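Local coordinates for protein endoglucanase (PDB 3X17) that probably hydrolyses internal beta-1,4-glucosidic bonds of cellulose, as an endoglucanase of glycoside hydrolase family 9, at residues A337-W348 / Y359-P369; L382-L390 / R399-L407. One frame throughout, in Å; residues are numbered along the deposited sequence.

Following the chain from its N terminus, contact 1 comes first: helix 337-351 starts at a calcium site, the chain turns, and helix 354-366 returns across it, closing a helical hairpin with ten residues between the two segments. Contact 2 begins only after contact 1 has closed, where helix 381-390 meets helix 396-418 across a short connection, so the two loops follow in series and neither encloses the other. Their centres lie about 12 Å apart. The shared seam joins Y384 OH to P369 O, a probable hydrogen bond of 2.7 Å, while V345 packs on the backbone of helix 381-390. Together they tie four consecutive helices of the family 9 region, whose fold is an (alpha/alpha)6 barrel.

Contact 1: residues A337-W348 / Y359-P369; sequences ADDRFWAAVELW and YIARMARTGLP. With CA (calcium ion), chain E.
The F341 ring is covered on both faces: P369 CD lies over one, 3.9 Å from the ring centroid in a CH-pi contact, and V345 CG2 of its own helix lies on the opposite one. M363 SD approaches obliquely, 61° off the ring normal, as a Met-aromatic contact, and L368 CD2 also comes in obliquely, 3.8 Å from F341 CE1. Proline suits its place because its compact, rigid ring holds CG and CD against the phenyl. With CG anti to the backbone N (chi1 169°), the F341 ring lies between P369 and V345.

The Y359 ring takes A344 CB obliquely, and its OH lies 3.2 Å from R340 CB, beside the aliphatic part of that arginine; the charged end goes on to a salt bridge with D336. I360 is a knob in the hole formed by F341, A344, V345 and W348, its CD1 3.8 Å from V345 CG2. A344, small enough to meet both Y359 CD1 and I360 CG1, fits where the axes of the two short segments approach to 9.8 Å. Their N-to-C directions differ by 140°.

At the N-terminal end, D338 OD1 and D339 OD2 bind the calcium ion, at 2.4 and 2.2 Å, and D333, D335 and V377 complete the protein ligands. On other sides, helix 337-351 is packed by helix 272-288 through W342 and E346, by helix 294-312 through A343 and L347, and by helix 381-390 through V345.

Contact 2: residues L382-L390 / R399-L407; sequences LGYFDYVTL and RARLVQRIL
L402 and V388 form the tight part of this contact, with L402 CB only 3.4 Å from V388 CG2, closer than usual van der Waals contact. The two methyls of L402 divide between two tyrosines: CD1 sits over a face of the Y387 ring, 3.6 Å from its centroid in a CH-pi contact, while CD2 meets Y384 CD2 at 3.4 Å, oblique to that ring. Leucine suits this place because its fork serves both rings; its CG, anti to the carbonyl carbon (chi1 -60°), carries the methyls across. V388, a compact branched knob, fits among R399, L402, V403 and I406, and I406 CD1 reaches F385 CA at 3.9 Å.

The more open side is bordered by the partly exposed R405, V403 and R399. The methylenes of R405 cross Y384 obliquely, CD 3.6 Å from the tyrosine OH, with the guanidinium plane turned 81° from the ring. R399 still packs closely on Y387: it curls back at chi2 and chi3, setting a face of its guanidinium over Y387 CE1, and NH1 gives V388 O a weak hydrogen bond of 3.3 Å; the same nitrogen also bonds G391 O.

Replacing Y384 by an alanine is likely to leave L402 CD2 and the R405 methylenes facing a gap and P369 O without its hydroxyl partner. The chemistry is thus mainly apolar: the tyrosine hydroxyls find partners beyond the interface, Y387 OH at D395 N, leaving their rings for aliphatic groups of L402, R405 and I406, while R399 probably offsets some of the partial negative charge on the carbonyls at the C-terminal end of helix 381-390.

Contact 1: residues A337-W348 / Y359-P369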
loop_
_atom_site.group_PDB
_atom_site.type_symbol
_atom_site.label_atom_id
_atom_site.label_comp_id
_atom_site.label_asym_id
_atom_site.label_seq_id
_atom_site.Cartn_x
_atom_site.Cartn_y
_atom_site.Cartn_z
ATOM N N ALA A 337 20.396 6.299 -5.140
ATOM C CA ALA A 337 20.802 5.535 -6.348
ATOM C C ALA A 337 19.665 4.642 -6.864
ATOM O O ALA A 337 19.459 4.525 -8.079
ATOM C CB ALA A 337 22.097 4.670 -6.065
ATOM N N ASP A 338 18.915 4.037 -5.946
ATOM C CA ASP A 338 17.782 3.238 -6.341
ATOM C C ASP A 338 16.667 4.082 -6.934
ATOM O O ASP A 338 16.001 3.659 -7.888
ATOM C CB ASP A 338 17.287 2.302 -5.216
ATOM C CG ASP A 338 17.051 3.018 -3.905
ATOM O OD1 ASP A 338 16.831 4.249 -3.913
ATOM O OD2 ASP A 338 17.077 2.337 -2.854
ATOM N N ASP A 339 16.479 5.277 -6.378
ATOM C CA ASP A 339 15.566 6.276 -6.957
ATOM C C ASP A 339 16.015 6.801 -8.327
ATOM O O ASP A 339 15.197 6.903 -9.250
ATOM C CB ASP A 339 15.365 7.432 -5.961
ATOM C CG ASP A 339 15.114 6.925 -4.552
ATOM O OD1 ASP A 339 13.969 6.560 -4.266
ATOM O OD2 ASP A 339 16.047 6.885 -3.719
ATOM N N ARG A 340 17.312 7.105 -8.489
ATOM C CA ARG A 340 17.809 7.514 -9.823
ATOM C C ARG A 340 17.685 6.408 -10.868
ATOM O O ARG A 340 17.292 6.661 -12.011
ATOM C CB ARG A 340 19.259 8.009 -9.788
ATOM C CG ARG A 340 19.496 9.232 -8.935
ATOM C CD ARG A 340 21.002 9.576 -8.894
ATOM N NE ARG A 340 21.299 10.665 -7.971
ATOM C CZ ARG A 340 21.818 11.842 -8.318
ATOM N NH1 ARG A 340 22.106 12.110 -9.579
ATOM N NH2 ARG A 340 22.046 12.756 -7.387
ATOM N N PHE A 341 18.045 5.183 -10.495
ATOM C CA PHE A 341 17.831 4.032 -11.388
ATOM C C PHE A 341 16.382 4.036 -11.898
ATOM O O PHE A 341 16.122 4.010 -13.119
ATOM C CB PHE A 341 18.133 2.732 -10.626
ATOM C CG PHE A 341 17.705 1.470 -11.348
ATOM C CD1 PHE A 341 18.512 0.911 -12.330
ATOM C CD2 PHE A 341 16.493 0.852 -11.045
ATOM C CE1 PHE A 341 18.154 -0.270 -12.965
ATOM C CE2 PHE A 341 16.136 -0.342 -11.662
ATOM C CZ PHE A 341 16.950 -0.870 -12.669
ATOM N N TRP A 342 15.434 4.118 -10.958
ATOM C CA TRP A 342 14.010 4.030 -11.309
ATOM C C TRP A 342 13.605 5.160 -12.248
ATOM O O TRP A 342 12.938 4.946 -13.248
ATOM C CB TRP A 342 13.161 4.032 -10.044
ATOM C CG TRP A 342 11.686 4.114 -10.292
ATOM C CD1 TRP A 342 10.976 3.455 -11.249
ATOM C CD2 TRP A 342 10.726 4.745 -9.442
ATOM N NE1 TRP A 342 9.630 3.706 -11.102
ATOM C CE2 TRP A 342 9.450 4.496 -9.994
ATOM C CE3 TRP A 342 10.828 5.572 -8.312
ATOM C CZ2 TRP A 342 8.283 5.094 -9.489
ATOM C CZ3 TRP A 342 9.673 6.187 -7.825
ATOM C CH2 TRP A 342 8.413 5.919 -8.399
ATOM N N ALA A 343 14.059 6.367 -11.941
ATOM C CA ALA A 343 13.784 7.506 -12.807
ATOM C C ALA A 343 14.390 7.309 -14.197
ATOM O O ALA A 343 13.718 7.540 -15.206
ATOM C CB ALA A 343 14.285 8.821 -12.149
ATOM N N ALA A 344 15.653 6.886 -14.250
ATOM C CA ALA A 344 16.280 6.530 -15.540
ATOM C C ALA A 344 15.476 5.539 -16.385
ATOM O O ALA A 344 15.231 5.782 -17.565
ATOM C CB ALA A 344 17.735 6.046 -15.354
ATOM N N VAL A 345 15.048 4.440 -15.781
ATOM C CA VAL A 345 14.217 3.453 -16.487
ATOM C C VAL A 345 12.969 4.101 -17.069
ATOM O O VAL A 345 12.719 3.992 -18.265
ATOM C CB VAL A 345 13.816 2.272 -15.553
ATOM C CG1 VAL A 345 12.751 1.391 -16.213
ATOM C CG2 VAL A 345 15.060 1.438 -15.211
ATOM N N GLU A 346 12.183 4.776 -16.225
ATOM C CA GLU A 346 10.887 5.336 -16.670
ATOM C C GLU A 346 11.052 6.396 -17.776
ATOM O O GLU A 346 10.290 6.439 -18.743
ATOM C CB GLU A 346 10.105 5.913 -15.490
ATOM C CG GLU A 346 9.910 4.922 -14.347
ATOM C CD GLU A 346 9.157 3.647 -14.760
ATOM O OE1 GLU A 346 8.656 3.561 -15.906
ATOM O OE2 GLU A 346 8.990 2.760 -13.901
ATOM N N LEU A 347 12.076 7.227 -17.650
ATOM C CA LEU A 347 12.362 8.202 -18.685
ATOM C C LEU A 347 12.813 7.520 -19.983
ATOM O O LEU A 347 12.420 7.940 -21.070
ATOM C CB LEU A 347 13.411 9.222 -18.202
ATOM C CG LEU A 347 12.772 10.373 -17.394
ATOM C CD1 LEU A 347 13.790 11.077 -16.492
ATOM C CD2 LEU A 347 12.120 11.353 -18.360
ATOM N N TRP A 348 13.707 6.538 -19.855
ATOM C CA TRP A 348 14.111 5.706 -20.993
ATOM C C TRP A 348 12.911 5.075 -21.701
ATOM O O TRP A 348 12.846 5.063 -22.936
ATOM C CB TRP A 348 15.088 4.605 -20.564
ATOM C CG TRP A 348 15.484 3.731 -21.728
ATOM C CD1 TRP A 348 16.052 4.148 -22.914
ATOM C CD2 TRP A 348 15.223 2.335 -21.884
ATOM N NE1 TRP A 348 16.193 3.089 -23.772
ATOM C CE2 TRP A 348 15.681 1.966 -23.177
ATOM C CE3 TRP A 348 14.707 1.348 -21.043
ATOM C CZ2 TRP A 348 15.632 0.658 -23.638
ATOM C CZ3 TRP A 348 14.642 0.046 -21.513
ATOM C CH2 TRP A 348 15.099 -0.287 -22.796
ATOM N N TYR A 359 22.681 5.855 -18.273
ATOM C CA TYR A 359 22.770 5.859 -16.821
ATOM C C TYR A 359 22.563 4.442 -16.313
ATOM O O TYR A 359 23.320 3.944 -15.472
ATOM C CB TYR A 359 21.761 6.824 -16.183
ATOM C CG TYR A 359 21.881 6.903 -14.669
ATOM C CD1 TYR A 359 21.190 6.026 -13.865
ATOM C CD2 TYR A 359 22.734 7.824 -14.056
ATOM C CE1 TYR A 359 21.284 6.061 -12.507
ATOM C CE2 TYR A 359 22.869 7.840 -12.680
ATOM C CZ TYR A 359 22.108 6.968 -11.917
ATOM O OH TYR A 359 22.179 6.968 -10.547
ATOM N N ILE A 360 21.570 3.762 -16.879
ATOM C CA ILE A 360 21.268 2.392 -16.464
ATOM C C ILE A 360 22.475 1.464 -16.693
ATOM O O ILE A 360 22.887 0.751 -15.780
ATOM C CB ILE A 360 20.019 1.845 -17.148
ATOM C CG1 ILE A 360 18.807 2.760 -16.869
ATOM C CG2 ILE A 360 19.737 0.434 -16.666
ATOM C CD1 ILE A 360 17.587 2.499 -17.804
ATOM N N ALA A 361 23.070 1.544 -17.881
ATOM C CA ALA A 361 24.201 0.669 -18.245
ATOM C C ALA A 361 25.427 0.929 -17.370
ATOM O O ALA A 361 26.085 -0.005 -16.925
ATOM C CB ALA A 361 24.555 0.822 -19.751
ATOM N N ARG A 362 25.686 2.198 -17.075
ATOM C CA ARG A 362 26.739 2.596 -16.136
ATOM C C ARG A 362 26.528 1.955 -14.763
ATOM O O ARG A 362 27.456 1.336 -14.195
ATOM C CB ARG A 362 26.799 4.123 -16.021
ATOM C CG ARG A 362 27.971 4.673 -15.204
ATOM C CD ARG A 362 27.913 6.227 -15.063
ATOM N NE ARG A 362 27.043 6.855 -16.064
ATOM C CZ ARG A 362 26.242 7.904 -15.835
ATOM N NH1 ARG A 362 26.204 8.478 -14.631
ATOM N NH2 ARG A 362 25.477 8.386 -16.814
ATOM N N MET A 363 25.304 2.067 -14.243
ATOM C CA MET A 363 24.981 1.414 -12.972
ATOM C C MET A 363 25.123 -0.085 -13.058
ATOM O O MET A 363 25.527 -0.710 -12.091
ATOM C CB MET A 363 23.579 1.753 -12.456
ATOM C CG MET A 363 23.521 1.747 -10.930
ATOM S SD MET A 363 21.866 1.936 -10.221
ATOM C CE MET A 363 21.795 3.722 -10.001
ATOM N N ALA A 364 24.713 -0.661 -14.183
ATOM C CA ALA A 364 24.777 -2.119 -14.349
ATOM C C ALA A 364 26.226 -2.645 -14.227
ATOM O O ALA A 364 26.453 -3.735 -13.683
ATOM C CB ALA A 364 24.160 -2.548 -15.673
ATOM N N ARG A 365 27.195 -1.811 -14.610
ATOM C CA ARG A 365 28.609 -2.128 -14.406
ATOM C C ARG A 365 29.071 -2.196 -12.940
ATOM O O ARG A 365 29.937 -3.004 -12.597
ATOM C CB ARG A 365 29.499 -1.176 -15.210
ATOM C CG ARG A 365 30.098 -1.796 -16.470
ATOM C CD ARG A 365 30.776 -0.744 -17.336
ATOM N NE ARG A 365 29.956 -0.343 -18.486
ATOM C CZ ARG A 365 29.567 0.909 -18.743
ATOM N NH1 ARG A 365 29.937 1.905 -17.943
ATOM N NH2 ARG A 365 28.807 1.168 -19.804
ATOM N N THR A 366 28.525 -1.351 -12.073
ATOM C CA THR A 366 29.025 -1.286 -10.696
ATOM C C THR A 366 28.108 -1.957 -9.682
ATOM O O THR A 366 28.548 -2.356 -8.590
ATOM C CB THR A 366 29.344 0.157 -10.259
ATOM O OG1 THR A 366 28.317 1.042 -10.722
ATOM C CG2 THR A 366 30.694 0.608 -10.839
ATOM N N GLY A 367 26.845 -2.142 -10.062
ATOM C CA GLY A 367 25.892 -2.839 -9.202
ATOM C C GLY A 367 24.520 -2.200 -9.312
ATOM O O GLY A 367 24.388 -0.991 -9.184
ATOM N N LEU A 368 23.530 -2.995 -9.704
ATOM C CA LEU A 368 22.161 -2.505 -9.786
ATOM C C LEU A 368 21.620 -2.363 -8.370
ATOM O O LEU A 368 22.121 -3.002 -7.452
ATOM C CB LEU A 368 21.301 -3.497 -10.554
ATOM C CG LEU A 368 21.628 -3.685 -12.032
ATOM C CD1 LEU A 368 20.926 -4.946 -12.571
ATOM C CD2 LEU A 368 21.265 -2.452 -12.834
ATOM N N PRO A 369 20.587 -1.529 -8.190
ATOM C CA PRO A 369 19.943 -1.379 -6.880
ATOM C C PRO A 369 19.519 -2.752 -6.374
ATOM O O PRO A 369 19.182 -3.609 -7.190
ATOM C CB PRO A 369 18.684 -0.562 -7.215
ATOM C CG PRO A 369 19.022 0.188 -8.450
ATOM C CD PRO A 369 19.950 -0.692 -9.232
HETATM CA CA CA E . 16.393 5.563 -1.935
HETATM O O HOH W 1 17.619 3.626 -0.965
#

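Contact 2: residues L382-L390 / R399-L407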
loop_
_atom_site.group_PDB
_atom_site.type_symbol
_atom_site.label_atom_id
_atom_site.label_comp_id
_atom_site.label_asym_id
_atom_site.label_seq_id
_atom_site.Cartn_x
_atom_site.Cartn_y
_atom_site.Cartn_z
ATOM N N LEU A 382 9.966 -1.348 -9.369
ATOM C CA LEU A 382 9.159 -0.826 -10.473
ATOM C C LEU A 382 10.030 -0.571 -11.710
ATOM O O LEU A 382 9.590 -0.696 -12.855
ATOM C CB LEU A 382 8.463 0.470 -10.060
ATOM C CG LEU A 382 7.427 0.428 -8.920
ATOM C CD1 LEU A 382 6.954 1.844 -8.518
ATOM C CD2 LEU A 382 6.208 -0.439 -9.255
ATOM N N GLY A 383 11.284 -0.229 -11.477
ATOM C CA GLY A 383 12.179 0.002 -12.593
ATOM C C GLY A 383 12.557 -1.331 -13.217
ATOM O O GLY A 383 12.540 -1.480 -14.438
ATOM N N TYR A 384 12.932 -2.292 -12.375
ATOM C CA TYR A 384 13.204 -3.652 -12.854
ATOM C C TYR A 384 12.072 -4.116 -13.757
ATOM O O TYR A 384 12.303 -4.534 -14.885
ATOM C CB TYR A 384 13.310 -4.617 -11.674
ATOM C CG TYR A 384 14.684 -4.707 -11.075
ATOM C CD1 TYR A 384 15.141 -3.754 -10.162
ATOM C CD2 TYR A 384 15.487 -5.811 -11.331
ATOM C CE1 TYR A 384 16.414 -3.874 -9.568
ATOM C CE2 TYR A 384 16.721 -5.948 -10.732
ATOM C CZ TYR A 384 17.195 -4.977 -9.878
ATOM O OH TYR A 384 18.429 -5.168 -9.293
ATOM N N PHE A 385 10.840 -3.994 -13.264
ATOM C CA PHE A 385 9.682 -4.553 -13.948
ATOM C C PHE A 385 9.395 -3.804 -15.237
ATOM O O PHE A 385 9.030 -4.414 -16.234
ATOM C CB PHE A 385 8.449 -4.541 -13.039
ATOM C CG PHE A 385 7.284 -5.358 -13.568
ATOM C CD1 PHE A 385 7.309 -6.765 -13.511
ATOM C CD2 PHE A 385 6.193 -4.732 -14.154
ATOM C CE1 PHE A 385 6.273 -7.515 -14.055
ATOM C CE2 PHE A 385 5.127 -5.474 -14.642
ATOM C CZ PHE A 385 5.164 -6.878 -14.585
ATOM N N ASP A 386 9.513 -2.475 -15.203
ATOM C CA ASP A 386 9.102 -1.648 -16.338
ATOM C C ASP A 386 10.133 -1.733 -17.458
ATOM O O ASP A 386 9.786 -1.792 -18.639
ATOM C CB ASP A 386 8.904 -0.188 -15.922
ATOM C CG ASP A 386 7.543 0.053 -15.300
ATOM O OD1 ASP A 386 6.733 -0.910 -15.276
ATOM O OD2 ASP A 386 7.306 1.161 -14.765
ATOM N N TYR A 387 11.403 -1.777 -17.085
ATOM C CA TYR A 387 12.452 -2.100 -18.039
ATOM C C TYR A 387 12.223 -3.439 -18.800
ATOM O O TYR A 387 12.174 -3.456 -20.031
ATOM C CB TYR A 387 13.804 -2.145 -17.341
ATOM C CG TYR A 387 14.972 -2.275 -18.313
ATOM C CD1 TYR A 387 15.164 -3.449 -19.052
ATOM C CD2 TYR A 387 15.917 -1.259 -18.428
ATOM C CE1 TYR A 387 16.252 -3.593 -19.910
ATOM C CE2 TYR A 387 17.017 -1.393 -19.271
ATOM C CZ TYR A 387 17.167 -2.551 -20.033
ATOM O OH TYR A 387 18.251 -2.659 -20.895
ATOM N N VAL A 388 12.093 -4.539 -18.047
ATOM C CA VAL A 388 11.776 -5.853 -18.599
ATOM C C VAL A 388 10.497 -5.850 -19.461
ATOM O O VAL A 388 10.529 -6.311 -20.603
ATOM C CB VAL A 388 11.738 -6.972 -17.481
ATOM C CG1 VAL A 388 11.197 -8.274 -18.040
ATOM C CG2 VAL A 388 13.159 -7.210 -16.887
ATOM N N THR A 389 9.396 -5.280 -18.964
ATOM C CA THR A 389 8.108 -5.415 -19.664
ATOM C C THR A 389 7.785 -4.327 -20.675
ATOM O O THR A 389 6.871 -4.490 -21.471
ATOM C CB THR A 389 6.935 -5.556 -18.726
ATOM O OG1 THR A 389 6.818 -4.365 -17.912
ATOM C CG2 THR A 389 7.136 -6.807 -17.841
ATOM N N LEU A 390 8.438 -3.180 -20.561
ATOM C CA LEU A 390 8.015 -2.008 -21.338
ATOM C C LEU A 390 9.157 -1.383 -22.134
ATOM O O LEU A 390 8.907 -0.693 -23.110
ATOM C CB LEU A 390 7.375 -0.948 -20.445
ATOM C CG LEU A 390 5.860 -0.884 -20.262
ATOM C CD1 LEU A 390 5.130 -2.143 -20.660
ATOM C CD2 LEU A 390 5.480 -0.428 -18.843
ATOM N N ARG A 399 18.615 -6.942 -19.395
ATOM C CA ARG A 399 17.273 -7.438 -19.314
ATOM C C ARG A 399 17.269 -8.791 -18.631
ATOM O O ARG A 399 16.478 -9.013 -17.706
ATOM C CB ARG A 399 16.604 -7.490 -20.672
ATOM C CG ARG A 399 15.316 -8.296 -20.650
ATOM C CD ARG A 399 14.222 -7.725 -21.555
ATOM N NE ARG A 399 14.716 -6.916 -22.670
ATOM C CZ ARG A 399 14.162 -5.757 -23.061
ATOM N NH1 ARG A 399 13.147 -5.227 -22.375
ATOM N NH2 ARG A 399 14.654 -5.094 -24.111
ATOM N N ALA A 400 18.225 -9.650 -18.994
ATOM C CA ALA A 400 18.297 -10.996 -18.405
ATOM C C ALA A 400 18.653 -10.936 -16.934
ATOM O O ALA A 400 18.174 -11.741 -16.154
ATOM C CB ALA A 400 19.306 -11.900 -19.160
ATOM N N ARG A 401 19.500 -9.991 -16.547
ATOM C CA ARG A 401 19.777 -9.796 -15.117
ATOM C C ARG A 401 18.543 -9.328 -14.338
ATOM O O ARG A 401 18.214 -9.874 -13.283
ATOM C CB ARG A 401 20.968 -8.845 -14.904
ATOM C CG ARG A 401 22.295 -9.537 -15.188
ATOM C CD ARG A 401 23.389 -8.528 -15.427
ATOM N NE ARG A 401 23.687 -7.781 -14.209
ATOM C CZ ARG A 401 24.455 -6.704 -14.172
ATOM N NH1 ARG A 401 25.030 -6.268 -15.292
ATOM N NH2 ARG A 401 24.639 -6.060 -13.023
ATOM N N LEU A 402 17.797 -8.403 -14.927
ATOM C CA LEU A 402 16.590 -7.885 -14.300
ATOM C C LEU A 402 15.560 -8.986 -14.102
ATOM O O LEU A 402 14.980 -9.114 -13.015
ATOM C CB LEU A 402 16.012 -6.741 -15.141
ATOM C CG LEU A 402 16.961 -5.544 -15.320
ATOM C CD1 LEU A 402 16.346 -4.443 -16.165
ATOM C CD2 LEU A 402 17.474 -5.016 -13.985
ATOM N N VAL A 403 15.417 -9.846 -15.112
ATOM C CA VAL A 403 14.423 -10.915 -15.063
ATOM C C VAL A 403 14.753 -11.858 -13.916
ATOM O O VAL A 403 13.895 -12.164 -13.080
ATOM C CB VAL A 403 14.305 -11.697 -16.423
ATOM C CG1 VAL A 403 13.570 -13.006 -16.220
ATOM C CG2 VAL A 403 13.542 -10.868 -17.470
ATOM N N GLN A 404 15.993 -12.347 -13.908
ATOM C CA GLN A 404 16.477 -13.247 -12.859
ATOM C C GLN A 404 16.253 -12.692 -11.428
ATOM O O GLN A 404 15.847 -13.428 -10.523
ATOM C CB GLN A 404 17.969 -13.537 -13.098
ATOM C CG GLN A 404 18.699 -14.091 -11.875
ATOM C CD GLN A 404 19.777 -13.159 -11.325
ATOM O OE1 GLN A 404 20.341 -13.420 -10.253
ATOM N NE2 GLN A 404 20.077 -12.075 -12.056
ATOM N N ARG A 405 16.540 -11.405 -11.214
ATOM C CA ARG A 405 16.251 -10.782 -9.927
ATOM C C ARG A 405 14.762 -10.746 -9.597
ATOM O O ARG A 405 14.363 -11.039 -8.466
ATOM C CB ARG A 405 16.900 -9.405 -9.829
ATOM C CG ARG A 405 18.382 -9.455 -10.127
ATOM C CD ARG A 405 19.196 -8.652 -9.152
ATOM N NE ARG A 405 20.383 -9.378 -8.711
ATOM C CZ ARG A 405 21.554 -9.414 -9.353
ATOM N NH1 ARG A 405 21.726 -8.795 -10.527
ATOM N NH2 ARG A 405 22.565 -10.095 -8.816
ATOM N N ILE A 406 13.928 -10.516 -10.605
ATOM C CA ILE A 406 12.485 -10.511 -10.379
ATOM C C ILE A 406 11.993 -11.887 -9.916
ATOM O O ILE A 406 11.209 -11.993 -8.957
ATOM C CB ILE A 406 11.721 -10.041 -11.630
ATOM C CG1 ILE A 406 11.990 -8.559 -11.877
ATOM C CG2 ILE A 406 10.215 -10.286 -11.471
ATOM C CD1 ILE A 406 11.424 -8.014 -13.192
ATOM N N LEU A 407 12.497 -12.948 -10.553
ATOM C CA LEU A 407 12.049 -14.303 -10.214
ATOM C C LEU A 407 12.614 -14.785 -8.882
ATOM O O LEU A 407 11.923 -15.463 -8.103
ATOM C CB LEU A 407 12.362 -15.297 -11.342
ATOM C CG LEU A 407 11.780 -14.928 -12.726
ATOM C CD1 LEU A 407 12.388 -15.865 -13.784
ATOM C CD2 LEU A 407 10.238 -15.031 -12.758
#